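Local coordinates for protein involved in catabolism of external DNA (Legionella pneumophila subsp. pneumophila, PDB 2OO3) that probably methylates N6 of adenine 2030 in 23S ribosomal RNA, with S-adenosyl-L-methionine as the methyl donor, at residues A11-F14 against A15-I18; N202-W205 against T206-L210; E252-L255 against V256-L260. All coordinates share one frame; numbering follows the deposited sequence.

In the fold
All three contacts are local: contacts 1 and 2 span a helix start with the residue or loop before it, and contact 3 lies inside helix 249-263. Contact 1 (11-18) is mostly buried, contact 2 (202-210) is peripheral, its centre about 19 Å from that of the chain, and contact 3 (252-260) has one buried flank. Contacts 1 and 3 touch, Ile18 CD1 lying 3.5 Å from Leu257 CD2; contact 2 touches neither. Asparagine caps open contacts 1 and 2. Lysine-glutamate pairs occur in contacts 2 and 3, where the helices have an exposed flank; within contact 1 the aspartate accepts from a backbone N-H, its salt bridge going to Lys19 just beyond.

Contact 1. Residues A11-F14 against A15-I18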
ATOM      1  N   ALA A  11       1.521  10.357  -8.564  1.00 18.05           N
ATOM      2  CA  ALA A  11       0.808   9.095  -8.861  1.00 15.57           C
ATOM      3  C   ALA A  11       1.595   8.172  -9.777  1.00 13.65           C
ATOM      4  O   ALA A  11       2.062   8.574 -10.848  1.00 12.75           O
ATOM      5  CB  ALA A  11      -0.563   9.368  -9.486  1.00 16.03           C
ATOM      6  N   GLY A  12       1.717   6.924  -9.374  1.00 11.78           N
ATOM      7  CA  GLY A  12       2.403   5.950 -10.207  1.00 10.56           C
ATOM      8  C   GLY A  12       3.915   6.016 -10.106  1.00 10.05           C
ATOM      9  O   GLY A  12       4.598   5.382 -10.921  1.00  9.77           O
ATOM     10  N   ASN A  13       4.448   6.764  -9.120  1.00  8.75           N
ATOM     11  CA  ASN A  13       5.911   6.760  -8.880  1.00  8.90           C
ATOM     12  C   ASN A  13       6.385   5.384  -8.348  1.00  8.97           C
ATOM     13  O   ASN A  13       5.556   4.471  -8.142  1.00  8.27           O
ATOM     14  CB  ASN A  13       6.371   7.944  -7.990  1.00  9.02           C
ATOM     15  CG  ASN A  13       5.945   7.801  -6.518  1.00 12.80           C
ATOM     16  OD1 ASN A  13       5.177   6.929  -6.171  1.00 13.31           O
ATOM     17  ND2 ASN A  13       6.470   8.675  -5.649  1.00 16.81           N
ATOM     18  N   PHE A  14       7.699   5.220  -8.143  1.00  7.68           N
ATOM     19  CA  PHE A  14       8.230   3.922  -7.741  1.00  7.38           C
ATOM     20  C   PHE A  14       7.611   3.425  -6.435  1.00  6.33           C
ATOM     21  O   PHE A  14       7.431   2.202  -6.246  1.00  6.78           O
ATOM     22  CB  PHE A  14       9.782   3.953  -7.662  1.00  7.73           C
ATOM     23  CG  PHE A  14      10.307   4.565  -6.393  1.00  8.25           C
ATOM     24  CD1 PHE A  14      10.680   3.761  -5.338  1.00 10.40           C
ATOM     25  CD2 PHE A  14      10.365   5.942  -6.237  1.00 10.00           C
ATOM     26  CE1 PHE A  14      11.166   4.305  -4.150  1.00 12.39           C
ATOM     27  CE2 PHE A  14      10.855   6.505  -5.041  1.00  9.78           C
ATOM     28  CZ  PHE A  14      11.240   5.682  -4.003  1.00  8.88           C
ATOM     29  N   ALA A  15       7.268   4.344  -5.535  1.00  5.48           N
ATOM     30  CA  ALA A  15       6.688   3.988  -4.239  1.00  5.47           C
ATOM     31  C   ALA A  15       5.281   3.455  -4.389  1.00  6.34           C
ATOM     32  O   ALA A  15       4.907   2.485  -3.718  1.00  6.96           O
ATOM     33  CB  ALA A  15       6.667   5.198  -3.328  1.00  6.11           C
ATOM     34  N   ASP A  16       4.486   4.098  -5.249  1.00  6.57           N
ATOM     35  CA  ASP A  16       3.172   3.548  -5.617  1.00  6.89           C
ATOM     36  C   ASP A  16       3.289   2.137  -6.159  1.00  5.88           C
ATOM     37  O   ASP A  16       2.504   1.272  -5.834  1.00  4.66           O
ATOM     38  CB  ASP A  16       2.476   4.428  -6.654  1.00  7.22           C
ATOM     39  CG  ASP A  16       1.594   5.513  -6.008  1.00 10.98           C
ATOM     40  OD1 ASP A  16       1.529   5.581  -4.752  1.00 12.60           O
ATOM     41  OD2 ASP A  16       0.964   6.293  -6.775  1.00 12.94           O
ATOM     42  N   VAL A  17       4.274   1.900  -7.013  1.00  6.07           N
ATOM     43  CA  VAL A  17       4.391   0.589  -7.628  1.00  5.54           C
ATOM     44  C   VAL A  17       4.594  -0.494  -6.565  1.00  6.19           C
ATOM     45  O   VAL A  17       3.823  -1.484  -6.502  1.00  5.31           O
ATOM     46  CB  VAL A  17       5.529   0.539  -8.686  1.00  5.89           C
ATOM     47  CG1 VAL A  17       5.737  -0.923  -9.176  1.00  4.35           C
ATOM     48  CG2 VAL A  17       5.184   1.443  -9.857  1.00  3.63           C
ATOM     49  N   ILE A  18       5.602  -0.310  -5.699  1.00  7.15           N
ATOM     50  CA  ILE A  18       5.831  -1.340  -4.690  1.00  7.38           C
ATOM     51  C   ILE A  18       4.686  -1.442  -3.670  1.00  6.64           C
ATOM     52  O   ILE A  18       4.273  -2.547  -3.263  1.00  6.89           O
ATOM     53  CB  ILE A  18       7.216  -1.255  -4.002  1.00  8.44           C
ATOM     54  CG1 ILE A  18       7.364  -2.397  -2.955  1.00  9.50           C
ATOM     55  CG2 ILE A  18       7.412   0.071  -3.296  1.00  7.11           C
ATOM     56  CD1 ILE A  18       7.250  -3.868  -3.539  1.00 11.02           C
TER
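Asn13 and Asp16 face each other across the first turn of helix 14-30, each side chain taking a backbone N-H from the other's side of the turn. Asn13 is the N-cap: its CG sits between its own backbone N and carbonyl carbon (chi1 71°), which swings the amide forward over the helix start. OD1 then accepts from Asp16 N at 3.1 Å, in a nearly straight bond whose donor is tilted 26° from the amide carbonyl plane. Asp16 replies in the opposite direction along the chain. Its carboxylate extends back past the cap, and OD2 accepts from Gly12 N at 2.8 Å, met on the anti side of the oxygen and somewhat out of the carboxylate plane. The same OD2 lies 3.5 Å from Ala11 CA, so the loop is laid close against the acid. Gly12 turns here with a positive phi of 80°, a conformation in which a CB would press on the preceding carbonyl oxygen. The first regular helical bonds follow, from Val17 N to Asn13 O and from Ile18 N to Phe14 O. One face of the Phe14 ring lies over the backbone nitrogen of Ala15, a consequence of chi1 placing CG between N and the carbonyl carbon. OD1 of Asp16 forms a salt bridge with Lys19, one residue beyond the segment, so both carboxylate oxygens have a partner. This acid lies near His20, a predicted S-adenosyl-L-methionine ligand, and near Asp166, the predicted proton acceptor, which places the cap beside the presumed active site. Around it, Phe14 packs on Leu225 of strand 220-226 and Cys238 of strand 237-243; Ile18 touches both strands too, and together with Val17 meets helix 249-263.

Contact 2. Residues N202-W205 against T206-L210; sequences NKAW and TEQFL
Lys203 and Glu207, one turn apart, form a salt bridge on the outer side of helix 203-216. The modelled separation of Lys203 NZ and Glu207 OE2, 2.3 Å, is too short to be trusted in detail. The two chains meet at an angle, both bent: the lysine at chi2 and chi4, the glutamate at chi2. Next to them Gln208 CG stands beside its own backbone N, and from there the extended chain carries NE2 to donate to Ala204 O, 2.9 Å away. It arrives from above the carbonyl plane, 73° out of it, while Gln208 N binds the same oxygen from the opposite face; one acceptor thus holds two donors of one residue. NE2 also lies at the edge of the Trp205 ring. These pairs sit at the start of the helix, where Asn202 is the N-cap: its OD1 accepts from Ala204 N at 3.1 Å, and its ND2 lies 3.8 Å above the plane of the Trp205 ring, offset toward its rim. Further out, a water accepts from Asn202 N and donates to Thr206 OG1 at 2.7 Å. That hydroxyl is also hydrogen-bonded to Pro199 O at the end of strand 193-200, and Phe209 packs on Tyr198 and on helix 174-188.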
ATOM      1  N   ASN A 202      14.438  11.117   5.469  1.00  8.41           N
ATOM      2  CA  ASN A 202      15.433  11.441   6.486  1.00  9.21           C
ATOM      3  C   ASN A 202      15.620  10.153   7.286  1.00  9.22           C
ATOM      4  O   ASN A 202      14.717   9.725   8.019  1.00  8.38           O
ATOM      5  CB  ASN A 202      14.965  12.610   7.370  1.00  9.20           C
ATOM      6  CG  ASN A 202      16.022  13.027   8.378  1.00 12.51           C
ATOM      7  OD1 ASN A 202      16.813  12.199   8.818  1.00 15.94           O
ATOM      8  ND2 ASN A 202      16.052  14.315   8.733  1.00  8.60           N
ATOM      9  N   LYS A 203      16.773   9.510   7.113  1.00  9.37           N
ATOM     10  CA  LYS A 203      17.019   8.215   7.741  1.00 10.38           C
ATOM     11  C   LYS A 203      16.722   8.202   9.240  1.00  9.19           C
ATOM     12  O   LYS A 203      16.240   7.217   9.769  1.00  9.00           O
ATOM     13  CB  LYS A 203      18.476   7.753   7.542  1.00 12.33           C
ATOM     14  CG  LYS A 203      18.728   6.405   8.255  1.00 16.03           C
ATOM     15  CD  LYS A 203      19.165   5.310   7.274  1.00 23.22           C
ATOM     16  CE  LYS A 203      19.087   3.885   7.884  1.00 22.86           C
ATOM     17  NZ  LYS A 203      17.723   3.273   7.695  1.00 26.52           N
ATOM     18  N   ALA A 204      17.040   9.284   9.932  1.00  8.27           N
ATOM     19  CA  ALA A 204      16.873   9.320  11.369  1.00  7.66           C
ATOM     20  C   ALA A 204      15.387   9.234  11.743  1.00  7.02           C
ATOM     21  O   ALA A 204      15.001   8.542  12.682  1.00  7.75           O
ATOM     22  CB  ALA A 204      17.490  10.601  11.911  1.00  8.00           C
ATOM     23  N   TRP A 205      14.562   9.958  11.015  1.00  6.55           N
ATOM     24  CA  TRP A 205      13.134   9.953  11.271  1.00  6.91           C
ATOM     25  C   TRP A 205      12.575   8.567  10.985  1.00  6.46           C
ATOM     26  O   TRP A 205      11.807   8.053  11.764  1.00  5.73           O
ATOM     27  CB  TRP A 205      12.425  10.965  10.384  1.00  7.33           C
ATOM     28  CG  TRP A 205      12.736  12.425  10.684  1.00  9.71           C
ATOM     29  CD1 TRP A 205      13.534  12.926  11.699  1.00 10.40           C
ATOM     30  CD2 TRP A 205      12.220  13.556   9.990  1.00  9.82           C
ATOM     31  NE1 TRP A 205      13.531  14.309  11.662  1.00  8.99           N
ATOM     32  CE2 TRP A 205      12.745  14.715  10.617  1.00 10.17           C
ATOM     33  CE3 TRP A 205      11.343  13.710   8.901  1.00 12.59           C
ATOM     34  CZ2 TRP A 205      12.434  15.994  10.186  1.00 10.11           C
ATOM     35  CZ3 TRP A 205      11.030  14.988   8.475  1.00 11.30           C
ATOM     36  CH2 TRP A 205      11.579  16.120   9.126  1.00 12.64           C
ATOM     37  N   THR A 206      12.941   7.999   9.843  1.00  6.53           N
ATOM     38  CA  THR A 206      12.518   6.636   9.500  1.00  7.64           C
ATOM     39  C   THR A 206      12.954   5.585  10.551  1.00  7.31           C
ATOM     40  O   THR A 206      12.158   4.727  10.942  1.00  6.55           O
ATOM     41  CB  THR A 206      12.968   6.265   8.073  1.00  7.42           C
ATOM     42  OG1 THR A 206      12.333   7.164   7.141  1.00  8.97           O
ATOM     43  CG2 THR A 206      12.558   4.839   7.757  1.00  9.04           C
ATOM     44  N   GLU A 207      14.187   5.690  11.058  1.00  7.80           N
ATOM     45  CA  GLU A 207      14.661   4.752  12.067  1.00  7.91           C
ATOM     46  C   GLU A 207      13.879   4.881  13.388  1.00  8.17           C
ATOM     47  O   GLU A 207      13.674   3.880  14.094  1.00  8.01           O
ATOM     48  CB  GLU A 207      16.169   4.913  12.322  1.00  9.16           C
ATOM     49  CG  GLU A 207      17.090   4.393  11.182  1.00 12.33           C
ATOM     50  CD  GLU A 207      16.908   2.883  10.911  1.00 17.93           C
ATOM     51  OE1 GLU A 207      16.578   2.129  11.838  1.00 23.79           O
ATOM     52  OE2 GLU A 207      17.054   2.442   9.764  1.00 23.36           O
ATOM     53  N   GLN A 208      13.459   6.105  13.731  1.00  7.32           N
ATOM     54  CA  GLN A 208      12.649   6.306  14.944  1.00  7.46           C
ATOM     55  C   GLN A 208      11.244   5.721  14.788  1.00  6.86           C
ATOM     56  O   GLN A 208      10.680   5.131  15.728  1.00  7.42           O
ATOM     57  CB  GLN A 208      12.587   7.781  15.322  1.00  6.14           C
ATOM     58  CG  GLN A 208      13.955   8.308  15.884  1.00  8.01           C
ATOM     59  CD  GLN A 208      13.995   9.822  15.915  1.00  7.88           C
ATOM     60  OE1 GLN A 208      13.432  10.432  16.819  1.00 10.54           O
ATOM     61  NE2 GLN A 208      14.647  10.438  14.914  1.00  5.14           N
ATOM     62  N   PHE A 209      10.689   5.903  13.601  1.00  7.30           N
ATOM     63  CA  PHE A 209       9.413   5.278  13.206  1.00  7.35           C
ATOM     64  C   PHE A 209       9.545   3.753  13.314  1.00  8.15           C
ATOM     65  O   PHE A 209       8.730   3.086  13.973  1.00  8.33           O
ATOM     66  CB  PHE A 209       9.087   5.719  11.764  1.00  6.15           C
ATOM     67  CG  PHE A 209       7.938   4.963  11.107  1.00  8.47           C
ATOM     68  CD1 PHE A 209       6.623   5.388  11.271  1.00  6.68           C
ATOM     69  CD2 PHE A 209       8.190   3.843  10.302  1.00  7.77           C
ATOM     70  CE1 PHE A 209       5.547   4.693  10.640  1.00 10.40           C
ATOM     71  CE2 PHE A 209       7.123   3.134   9.689  1.00  8.95           C
ATOM     72  CZ  PHE A 209       5.814   3.566   9.860  1.00  7.11           C
ATOM     73  N   LEU A 210      10.587   3.199  12.694  1.00  8.14           N
ATOM     74  CA  LEU A 210      10.770   1.748  12.694  1.00  8.86           C
ATOM     75  C   LEU A 210      10.969   1.144  14.121  1.00  9.67           C
ATOM     76  O   LEU A 210      10.507   0.031  14.391  1.00  9.61           O
ATOM     77  CB  LEU A 210      11.938   1.356  11.772  1.00  8.55           C
ATOM     78  CG  LEU A 210      11.742   1.541  10.260  1.00  8.31           C
ATOM     79  CD1 LEU A 210      13.023   1.205   9.536  1.00  7.28           C
ATOM     80  CD2 LEU A 210      10.565   0.668   9.747  1.00  7.41           C
TER
HETATM   81  O   HOH W   1      12.014   9.683   6.273  1.00  5.20           O

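Contact 3. Residues E252-L255 against V256-L260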
ATOM      1  N   GLU A 252       7.333 -14.473  -1.868  1.00 12.74           N
ATOM      2  CA  GLU A 252       6.762 -13.789  -3.029  1.00 12.39           C
ATOM      3  C   GLU A 252       7.326 -12.388  -3.161  1.00 12.50           C
ATOM      4  O   GLU A 252       7.712 -11.982  -4.239  1.00 11.97           O
ATOM      5  CB  GLU A 252       5.236 -13.637  -2.941  1.00 12.39           C
ATOM      6  CG  GLU A 252       4.480 -14.954  -3.001  1.00 16.71           C
ATOM      7  CD  GLU A 252       3.005 -14.767  -3.266  1.00 21.04           C
ATOM      8  OE1 GLU A 252       2.470 -13.665  -2.989  1.00 23.03           O
ATOM      9  OE2 GLU A 252       2.379 -15.735  -3.735  1.00 23.55           O
ATOM     10  N   ILE A 253       7.344 -11.633  -2.060  1.00 11.99           N
ATOM     11  CA  ILE A 253       7.706 -10.224  -2.142  1.00 12.99           C
ATOM     12  C   ILE A 253       9.191 -10.022  -2.524  1.00 12.90           C
ATOM     13  O   ILE A 253       9.538  -9.037  -3.154  1.00 12.84           O
ATOM     14  CB  ILE A 253       7.344  -9.483  -0.860  1.00 12.36           C
ATOM     15  CG1 ILE A 253       7.067  -8.012  -1.179  1.00 12.61           C
ATOM     16  CG2 ILE A 253       8.400  -9.736   0.234  1.00 13.71           C
ATOM     17  CD1 ILE A 253       5.833  -7.822  -2.090  1.00 12.51           C
ATOM     18  N   LYS A 254      10.032 -10.997  -2.187  1.00 12.31           N
ATOM     19  CA  LYS A 254      11.423 -11.030  -2.630  1.00 13.08           C
ATOM     20  C   LYS A 254      11.543 -11.092  -4.158  1.00 12.03           C
ATOM     21  O   LYS A 254      12.357 -10.380  -4.741  1.00 10.59           O
ATOM     22  CB  LYS A 254      12.148 -12.221  -1.987  1.00 13.34           C
ATOM     23  CG  LYS A 254      13.688 -12.252  -2.208  1.00 15.06           C
ATOM     24  CD  LYS A 254      14.307 -13.444  -1.452  1.00 16.13           C
ATOM     25  CE  LYS A 254      15.817 -13.609  -1.708  1.00 20.40           C
ATOM     26  NZ  LYS A 254      16.008 -13.824  -3.169  1.00 26.40           N
ATOM     27  N   LEU A 255      10.746 -11.955  -4.793  1.00 10.96           N
ATOM     28  CA  LEU A 255      10.709 -12.020  -6.258  1.00 11.24           C
ATOM     29  C   LEU A 255      10.256 -10.672  -6.818  1.00 10.12           C
ATOM     30  O   LEU A 255      10.827 -10.172  -7.790  1.00  9.53           O
ATOM     31  CB  LEU A 255       9.788 -13.136  -6.792  1.00 10.60           C
ATOM     32  CG  LEU A 255       9.731 -13.241  -8.353  1.00 13.50           C
ATOM     33  CD1 LEU A 255      11.100 -13.247  -9.045  1.00 17.73           C
ATOM     34  CD2 LEU A 255       8.897 -14.440  -8.860  1.00 15.38           C
ATOM     35  N   VAL A 256       9.237 -10.078  -6.205  1.00  8.26           N
ATOM     36  CA  VAL A 256       8.735  -8.807  -6.713  1.00  7.48           C
ATOM     37  C   VAL A 256       9.860  -7.755  -6.636  1.00  7.20           C
ATOM     38  O   VAL A 256      10.161  -7.077  -7.622  1.00  6.77           O
ATOM     39  CB  VAL A 256       7.502  -8.321  -5.913  1.00  8.05           C
ATOM     40  CG1 VAL A 256       7.171  -6.809  -6.239  1.00  8.09           C
ATOM     41  CG2 VAL A 256       6.269  -9.230  -6.195  1.00  8.06           C
ATOM     42  N   LEU A 257      10.458  -7.614  -5.452  1.00  7.82           N
ATOM     43  CA  LEU A 257      11.499  -6.600  -5.226  1.00  9.39           C
ATOM     44  C   LEU A 257      12.710  -6.809  -6.130  1.00 10.46           C
ATOM     45  O   LEU A 257      13.237  -5.837  -6.671  1.00 10.22           O
ATOM     46  CB  LEU A 257      11.940  -6.565  -3.756  1.00  9.15           C
ATOM     47  CG  LEU A 257      10.875  -6.105  -2.746  1.00  9.69           C
ATOM     48  CD1 LEU A 257      11.282  -6.468  -1.300  1.00 10.02           C
ATOM     49  CD2 LEU A 257      10.644  -4.591  -2.867  1.00 10.66           C
ATOM     50  N   GLU A 258      13.147  -8.061  -6.310  1.00 11.52           N
ATOM     51  CA  GLU A 258      14.235  -8.334  -7.263  1.00 12.97           C
ATOM     52  C   GLU A 258      13.872  -7.849  -8.643  1.00 12.05           C
ATOM     53  O   GLU A 258      14.690  -7.210  -9.307  1.00 13.12           O
ATOM     54  CB  GLU A 258      14.537  -9.822  -7.402  1.00 13.84           C
ATOM     55  CG  GLU A 258      15.008 -10.548  -6.172  1.00 21.26           C
ATOM     56  CD  GLU A 258      15.432 -11.966  -6.556  1.00 29.93           C
ATOM     57  OE1 GLU A 258      15.619 -12.809  -5.651  1.00 32.94           O
ATOM     58  OE2 GLU A 258      15.581 -12.213  -7.793  1.00 34.48           O
ATOM     59  N   THR A 259      12.661  -8.186  -9.106  1.00 10.45           N
ATOM     60  CA  THR A 259      12.194  -7.704 -10.415  1.00  9.44           C
ATOM     61  C   THR A 259      12.208  -6.170 -10.523  1.00  8.89           C
ATOM     62  O   THR A 259      12.698  -5.610 -11.517  1.00  8.49           O
ATOM     63  CB  THR A 259      10.787  -8.261 -10.775  1.00  9.44           C
ATOM     64  OG1 THR A 259      10.834  -9.683 -10.701  1.00 11.21           O
ATOM     65  CG2 THR A 259      10.393  -7.889 -12.163  1.00  9.23           C
ATOM     66  N   LEU A 260      11.673  -5.489  -9.516  1.00  8.41           N
ATOM     67  CA  LEU A 260      11.629  -4.014  -9.546  1.00  8.37           C
ATOM     68  C   LEU A 260      13.025  -3.333  -9.631  1.00  8.55           C
ATOM     69  O   LEU A 260      13.196  -2.287 -10.286  1.00  7.89           O
ATOM     70  CB  LEU A 260      10.821  -3.487  -8.347  1.00  7.78           C
ATOM     71  CG  LEU A 260       9.329  -3.873  -8.398  1.00  6.86           C
ATOM     72  CD1 LEU A 260       8.644  -3.276  -7.188  1.00  6.39           C
ATOM     73  CD2 LEU A 260       8.681  -3.341  -9.721  1.00  5.64           C
TER
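The first torsions of Lys254 and Glu258, with a bend at the end of the lysine, bring the pair together over one turn of helix 249-263. The lysine CG stands opposite its backbone N (chi1 -171°) and the chain runs out extended until its last torsion bends NZ forward; the glutamate CG is instead directed beside its own N (chi1 -62°), leaning back along the helix. The result is a salt bridge with NZ 2.7 Å from Glu258 OE1, the ammonium arriving nearly in line with the C-O bond. On the way, Glu258 CG passes 3.0 Å from Lys254 O, so the acid's stem is laid against the carbonyl that also accepts its backbone N-H. Thr259 OG1 donates to Leu255 O at 3.0 Å. Thr259 N reaches that oxygen too, from the other face of the carbonyl plane, with an N-H...O angle of 168°. A single carbonyl is therefore gripped by both donors of one threonine, and the hydroxyl also meets Leu255 CD1 at 3.9 Å. A different flank of the helix is apolar. There Ile253 CD1 approaches Val256 CB at 4.2 Å, and Ile253 CG1 comes within 4.5 Å of Leu257 CD1, a loose contact; Leu257 CG also sits 3.2 Å from Ile253 O. The arrangement is that of an amphipathic helix, with Lys254 and Glu258 on the more open flank and Ile253, Val256 and Leu257 buried; Leu255 is an exposed exception. Ile253 packs on Thr22, and Val256 on Ile21, of helix 14-30, to which Glu252 adds a salt bridge with Arg25. Leu257 and Ile253 also press on Ile223 of strand 220-226, while Lys254, Leu257 and Glu258 meet Tyr271 on the edge strand 270-275.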